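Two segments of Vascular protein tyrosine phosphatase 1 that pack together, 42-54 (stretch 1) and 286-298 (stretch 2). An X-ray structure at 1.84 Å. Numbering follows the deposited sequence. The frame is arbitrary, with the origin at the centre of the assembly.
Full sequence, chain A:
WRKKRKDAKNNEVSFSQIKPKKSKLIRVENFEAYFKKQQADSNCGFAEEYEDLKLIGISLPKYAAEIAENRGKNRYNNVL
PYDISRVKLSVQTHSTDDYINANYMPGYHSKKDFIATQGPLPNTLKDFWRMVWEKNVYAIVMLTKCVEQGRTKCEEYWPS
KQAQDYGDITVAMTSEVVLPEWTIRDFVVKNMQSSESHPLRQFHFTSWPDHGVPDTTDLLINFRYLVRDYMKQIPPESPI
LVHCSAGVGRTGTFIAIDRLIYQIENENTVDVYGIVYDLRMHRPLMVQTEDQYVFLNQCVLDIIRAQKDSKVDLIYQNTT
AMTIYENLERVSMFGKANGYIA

Stretch 1, residues 42-54: SNCGFAEEYEDLK
Stretch 2, residues 286-298: MVQTEDQYVFLNQ

Two helices of one chain, far apart in sequence, cross here and bury 613 Å² between them, both sides summed. The first occupies most of 42-54, with Ser 42 and Asn 43 in left-handed backbone conformations (phi/psi 60/48 and 63/33) before regular helical values from Cys 44 onward. The second begins at Glu 290 and continues past Gln 298, after a loop in which Val 287 takes phi/psi 64/86. Their axes approach to 9.8 Å with 113° between N-to-C directions. The register is set by two CA pairs: Phe 46 CA lies 6.5 Å from Val 294 CA, and Tyr 50 CA 6.4 Å from Glu 290 CA.

The second helix begins with a cap at Thr 289 (phi/psi -127/155, chi1 p), which accepts from Gln 292 N through OG1 at 3.0 Å, satisfying an amide that has no helical carbonyl before it. Separately, Gln 292 (chi1 m, chi2 t) folds back so that its OE1 accepts hydrogen bonds from Gln 288 N at 2.7 Å and, weakly, from Thr 289 N at 3.3 Å.

Tyr 293 (chi1 t, chi2 82°) is the knob of the interface, set among Phe 46, Glu 49, Tyr 50 and Leu 53. A tyrosine suits this pocket because its ring fills apolar space while its hydroxyl pays for its own burial: Tyr 293 OH donates to Glu 49 OE2 at 2.7 Å, near the ring plane. Glu 49 (chi1 m, chi2 t) is itself buried, yet both carboxylate oxygens are satisfied, since OE1 bonds elsewhere in the structure. Leu 53 (m, t) brings CD1 to 3.5 Å from Tyr 293 CE1.

Tyr 50 (chi1 t, chi2 71°) reaches the other way, toward the start of the second helix. Its OH donates to Val 287 O at 2.7 Å, supplying a loop carbonyl with a partner, although the hydroxyl's modelled position is less certain. One ring face covers the first helical turn, with Glu 290 CA 3.9 Å from the Tyr 50 ring centroid in a CH-pi contact; Tyr 50 CD1 lies 3.4 Å from Tyr 293 CB. The two tyrosine rings meet obliquely, centroids 5.4 Å apart and planes at 49°.

Farther along, Phe 46 (chi1 m, chi2 133°) buries a purely apolar ring. Its CB rests 3.8 Å from Val 294 CG2, and its CD2 lies 4.3 Å from Tyr 293 CE2.

The more polar side is joined through water. Glu 290 (chi1 t, chi2 t, chi3 -73°) extends beside Ala 47, whose small CB sits 3.4 Å from Glu 290 OE1. One water donates to both Ala 47 O and Glu 290 OE1, each 2.6 Å from the water oxygen. A second accepts from Asn 43 ND2 at 3.2 Å and donates to Glu 290 OE2 at 2.6 Å; a third donates to Ser 42 O at 2.6 Å and Glu 290 OE2 at 3.2 Å. A carboxylate suits this place because its two oxygens accept from all three waters, which join it to two backbone carbonyls, themselves acceptors, and to the amide of Asn 43.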

# COMPACT_ATOMS: atom_id res chain seq x y z
N SER A 42 -4.69 -22.22 17.87
CA SER A 42 -4.78 -21.95 16.45
C SER A 42 -5.01 -20.46 16.18
O SER A 42 -5.88 -20.08 15.40
CB SER A 42 -5.93 -22.77 15.86
OG SER A 42 -5.91 -22.78 14.45
N ASN A 43 -4.21 -19.61 16.84
CA ASN A 43 -4.28 -18.17 16.64
C ASN A 43 -5.62 -17.60 17.05
O ASN A 43 -6.10 -16.64 16.46
CB ASN A 43 -3.98 -17.80 15.19
CG ASN A 43 -2.54 -18.08 14.82
OD1 ASN A 43 -1.65 -18.02 15.67
ND2 ASN A 43 -2.30 -18.39 13.55
N CYS A 44 -6.22 -18.20 18.07
CA CYS A 44 -7.55 -17.80 18.50
C CYS A 44 -7.61 -16.32 18.80
O CYS A 44 -8.51 -15.62 18.33
CB CYS A 44 -7.98 -18.58 19.74
SG CYS A 44 -9.68 -18.22 20.22
N GLY A 45 -6.65 -15.84 19.59
CA GLY A 45 -6.61 -14.46 20.01
C GLY A 45 -6.44 -13.53 18.82
O GLY A 45 -7.11 -12.50 18.73
N PHE A 46 -5.53 -13.88 17.92
CA PHE A 46 -5.37 -13.09 16.70
C PHE A 46 -6.64 -13.13 15.87
O PHE A 46 -7.05 -12.11 15.31
CB PHE A 46 -4.19 -13.60 15.88
CG PHE A 46 -2.86 -13.31 16.48
CD1 PHE A 46 -1.89 -14.30 16.57
CD2 PHE A 46 -2.57 -12.04 16.97
CE1 PHE A 46 -0.65 -14.02 17.13
CE2 PHE A 46 -1.34 -11.77 17.53
CZ PHE A 46 -0.38 -12.75 17.60
N ALA A 47 -7.25 -14.30 15.78
CA ALA A 47 -8.49 -14.45 15.04
C ALA A 47 -9.57 -13.55 15.63
O ALA A 47 -10.35 -12.95 14.90
CB ALA A 47 -8.95 -15.91 15.04
N GLU A 48 -9.59 -13.45 16.96
CA GLU A 48 -10.56 -12.61 17.64
C GLU A 48 -10.33 -11.14 17.34
O GLU A 48 -11.27 -10.38 17.09
CB GLU A 48 -10.50 -12.85 19.15
CG GLU A 48 -11.53 -12.04 19.93
CD GLU A 48 -11.51 -12.38 21.41
OE1 GLU A 48 -10.41 -12.62 21.95
OE2 GLU A 48 -12.60 -12.40 22.03
N GLU A 49 -9.07 -10.72 17.39
CA GLU A 49 -8.74 -9.33 17.11
C GLU A 49 -9.16 -9.02 15.69
O GLU A 49 -9.77 -7.99 15.41
CB GLU A 49 -7.25 -9.09 17.26
CG GLU A 49 -6.79 -9.03 18.68
CD GLU A 49 -5.30 -8.83 18.80
OE1 GLU A 49 -4.76 -9.08 19.89
OE2 GLU A 49 -4.67 -8.42 17.80
N TYR A 50 -8.83 -9.93 14.78
CA TYR A 50 -9.08 -9.70 13.38
C TYR A 50 -10.58 -9.70 13.10
O TYR A 50 -11.07 -8.91 12.29
CB TYR A 50 -8.37 -10.78 12.55
CG TYR A 50 -8.39 -10.46 11.09
CD1 TYR A 50 -7.63 -9.42 10.58
CD2 TYR A 50 -9.19 -11.19 10.23
CE1 TYR A 50 -7.66 -9.12 9.23
CE2 TYR A 50 -9.23 -10.91 8.89
CZ TYR A 50 -8.47 -9.87 8.40
OH TYR A 50 -8.52 -9.59 7.07
N GLU A 51 -11.32 -10.56 13.79
CA GLU A 51 -12.77 -10.59 13.64
C GLU A 51 -13.38 -9.29 14.14
O GLU A 51 -14.35 -8.78 13.58
CB GLU A 51 -13.36 -11.78 14.41
CG GLU A 51 -14.88 -11.76 14.51
CD GLU A 51 -15.57 -11.98 13.17
OE1 GLU A 51 -14.90 -12.35 12.18
OE2 GLU A 51 -16.80 -11.80 13.11
N ASP A 52 -12.78 -8.74 15.19
CA ASP A 52 -13.23 -7.46 15.74
C ASP A 52 -13.05 -6.32 14.75
O ASP A 52 -13.74 -5.31 14.81
CB ASP A 52 -12.46 -7.13 17.01
CG ASP A 52 -13.01 -7.83 18.22
OD1 ASP A 52 -14.13 -8.38 18.12
OD2 ASP A 52 -12.33 -7.83 19.26
N LEU A 53 -12.09 -6.50 13.85
CA LEU A 53 -11.84 -5.50 12.82
C LEU A 53 -12.81 -5.63 11.64
O LEU A 53 -12.91 -4.72 10.81
CB LEU A 53 -10.41 -5.64 12.32
CG LEU A 53 -9.34 -5.18 13.32
CD1 LEU A 53 -7.96 -5.56 12.83
CD2 LEU A 53 -9.44 -3.68 13.55
N LYS A 54 -13.52 -6.75 11.58
CA LYS A 54 -14.24 -7.13 10.36
C LYS A 54 -15.11 -6.02 9.78
O LYS A 54 -15.11 -5.77 8.57
CB LYS A 54 -15.09 -8.38 10.60
CG LYS A 54 -15.71 -8.94 9.34
CD LYS A 54 -16.45 -10.26 9.59
CE LYS A 54 -17.58 -10.09 10.58
NZ LYS A 54 -18.27 -11.38 10.88
N MET A 286 -8.25 -3.47 4.32
CA MET A 286 -6.81 -3.32 4.54
C MET A 286 -6.36 -4.41 5.49
O MET A 286 -6.93 -4.56 6.57
CB MET A 286 -6.50 -1.94 5.13
CG MET A 286 -7.02 -0.79 4.27
SD MET A 286 -6.46 -0.95 2.56
CE MET A 286 -4.71 -0.78 2.81
N VAL A 287 -5.36 -5.18 5.06
CA VAL A 287 -4.95 -6.41 5.74
C VAL A 287 -6.14 -7.35 5.61
O VAL A 287 -7.01 -7.44 6.48
CB VAL A 287 -4.54 -6.18 7.22
CG1 VAL A 287 -3.96 -7.48 7.81
CG2 VAL A 287 -3.50 -5.07 7.29
N GLN A 288 -6.15 -8.04 4.49
CA GLN A 288 -7.37 -8.58 3.95
C GLN A 288 -7.64 -10.00 4.40
O GLN A 288 -8.76 -10.48 4.30
CB GLN A 288 -7.29 -8.54 2.43
CG GLN A 288 -8.53 -9.05 1.74
CD GLN A 288 -8.44 -8.84 0.27
OE1 GLN A 288 -7.34 -8.75 -0.29
NE2 GLN A 288 -9.59 -8.73 -0.38
N THR A 289 -6.61 -10.67 4.91
CA THR A 289 -6.77 -12.02 5.40
C THR A 289 -6.24 -12.11 6.83
O THR A 289 -5.39 -11.33 7.25
CB THR A 289 -6.01 -13.04 4.51
OG1 THR A 289 -4.60 -12.87 4.68
CG2 THR A 289 -6.36 -12.84 3.06
N GLU A 290 -6.76 -13.06 7.58
CA GLU A 290 -6.27 -13.29 8.92
C GLU A 290 -4.79 -13.65 8.88
O GLU A 290 -4.02 -13.24 9.73
CB GLU A 290 -7.08 -14.41 9.55
CG GLU A 290 -6.84 -14.60 10.99
CD GLU A 290 -7.67 -15.74 11.51
OE1 GLU A 290 -8.89 -15.55 11.62
OE2 GLU A 290 -7.09 -16.82 11.76
N ASP A 291 -4.38 -14.42 7.87
CA ASP A 291 -2.97 -14.80 7.74
C ASP A 291 -2.11 -13.54 7.67
O ASP A 291 -1.06 -13.45 8.30
CB ASP A 291 -2.74 -15.66 6.49
CG ASP A 291 -3.44 -17.01 6.55
OD1 ASP A 291 -4.14 -17.30 7.54
OD2 ASP A 291 -3.27 -17.79 5.60
N GLN A 292 -2.56 -12.56 6.90
CA GLN A 292 -1.81 -11.32 6.82
C GLN A 292 -1.73 -10.65 8.18
O GLN A 292 -0.70 -10.12 8.55
CB GLN A 292 -2.44 -10.35 5.81
CG GLN A 292 -2.19 -10.80 4.39
CD GLN A 292 -3.03 -10.06 3.39
OE1 GLN A 292 -3.84 -9.21 3.75
NE2 GLN A 292 -2.85 -10.39 2.12
N TYR A 293 -2.85 -10.65 8.91
CA TYR A 293 -2.88 -10.02 10.21
C TYR A 293 -1.92 -10.71 11.17
O TYR A 293 -1.23 -10.06 11.96
CB TYR A 293 -4.29 -10.06 10.77
CG TYR A 293 -4.47 -9.27 12.05
CD1 TYR A 293 -4.66 -7.91 12.02
CD2 TYR A 293 -4.43 -9.90 13.29
CE1 TYR A 293 -4.82 -7.18 13.17
CE2 TYR A 293 -4.60 -9.18 14.45
CZ TYR A 293 -4.79 -7.81 14.38
OH TYR A 293 -4.96 -7.07 15.53
N VAL A 294 -1.89 -12.04 11.12
CA VAL A 294 -0.95 -12.77 11.95
C VAL A 294 0.46 -12.48 11.48
O VAL A 294 1.36 -12.30 12.29
CB VAL A 294 -1.23 -14.28 11.92
CG1 VAL A 294 -0.12 -15.04 12.67
CG2 VAL A 294 -2.59 -14.57 12.52
N PHE A 295 0.65 -12.44 10.17
CA PHE A 295 1.94 -12.10 9.58
C PHE A 295 2.46 -10.78 10.13
O PHE A 295 3.66 -10.63 10.38
CB PHE A 295 1.83 -12.05 8.06
CG PHE A 295 3.11 -11.72 7.35
CD1 PHE A 295 4.08 -12.69 7.13
CD2 PHE A 295 3.34 -10.44 6.87
CE1 PHE A 295 5.25 -12.38 6.46
CE2 PHE A 295 4.50 -10.12 6.21
CZ PHE A 295 5.46 -11.09 6.00
N LEU A 296 1.56 -9.81 10.33
CA LEU A 296 1.97 -8.51 10.88
C LEU A 296 2.50 -8.72 12.26
O LEU A 296 3.53 -8.16 12.66
CB LEU A 296 0.78 -7.58 11.03
CG LEU A 296 0.36 -6.86 9.78
CD1 LEU A 296 -0.79 -5.94 10.14
CD2 LEU A 296 1.56 -6.10 9.26
N ASN A 297 1.78 -9.52 13.02
CA ASN A 297 2.21 -9.78 14.37
C ASN A 297 3.53 -10.53 14.33
O ASN A 297 4.40 -10.28 15.15
CB ASN A 297 1.12 -10.53 15.11
CG ASN A 297 -0.01 -9.61 15.48
OD1 ASN A 297 -0.97 -9.44 14.73
ND2 ASN A 297 0.13 -8.98 16.63
N GLN A 298 3.67 -11.43 13.36
CA GLN A 298 4.95 -12.12 13.20
C GLN A 298 6.07 -11.11 12.91
O GLN A 298 7.18 -11.21 13.44
CB GLN A 298 4.88 -13.14 12.07
CG GLN A 298 6.12 -14.04 12.01
CD GLN A 298 6.24 -14.90 13.26
OE1 GLN A 298 5.32 -15.66 13.57
NE2 GLN A 298 7.36 -14.78 13.97
O HOH W 1 -7.85 -19.02 14.00
O HOH W 2 -4.63 -17.67 11.53
O HOH W 3 -10.64 -13.75 12.44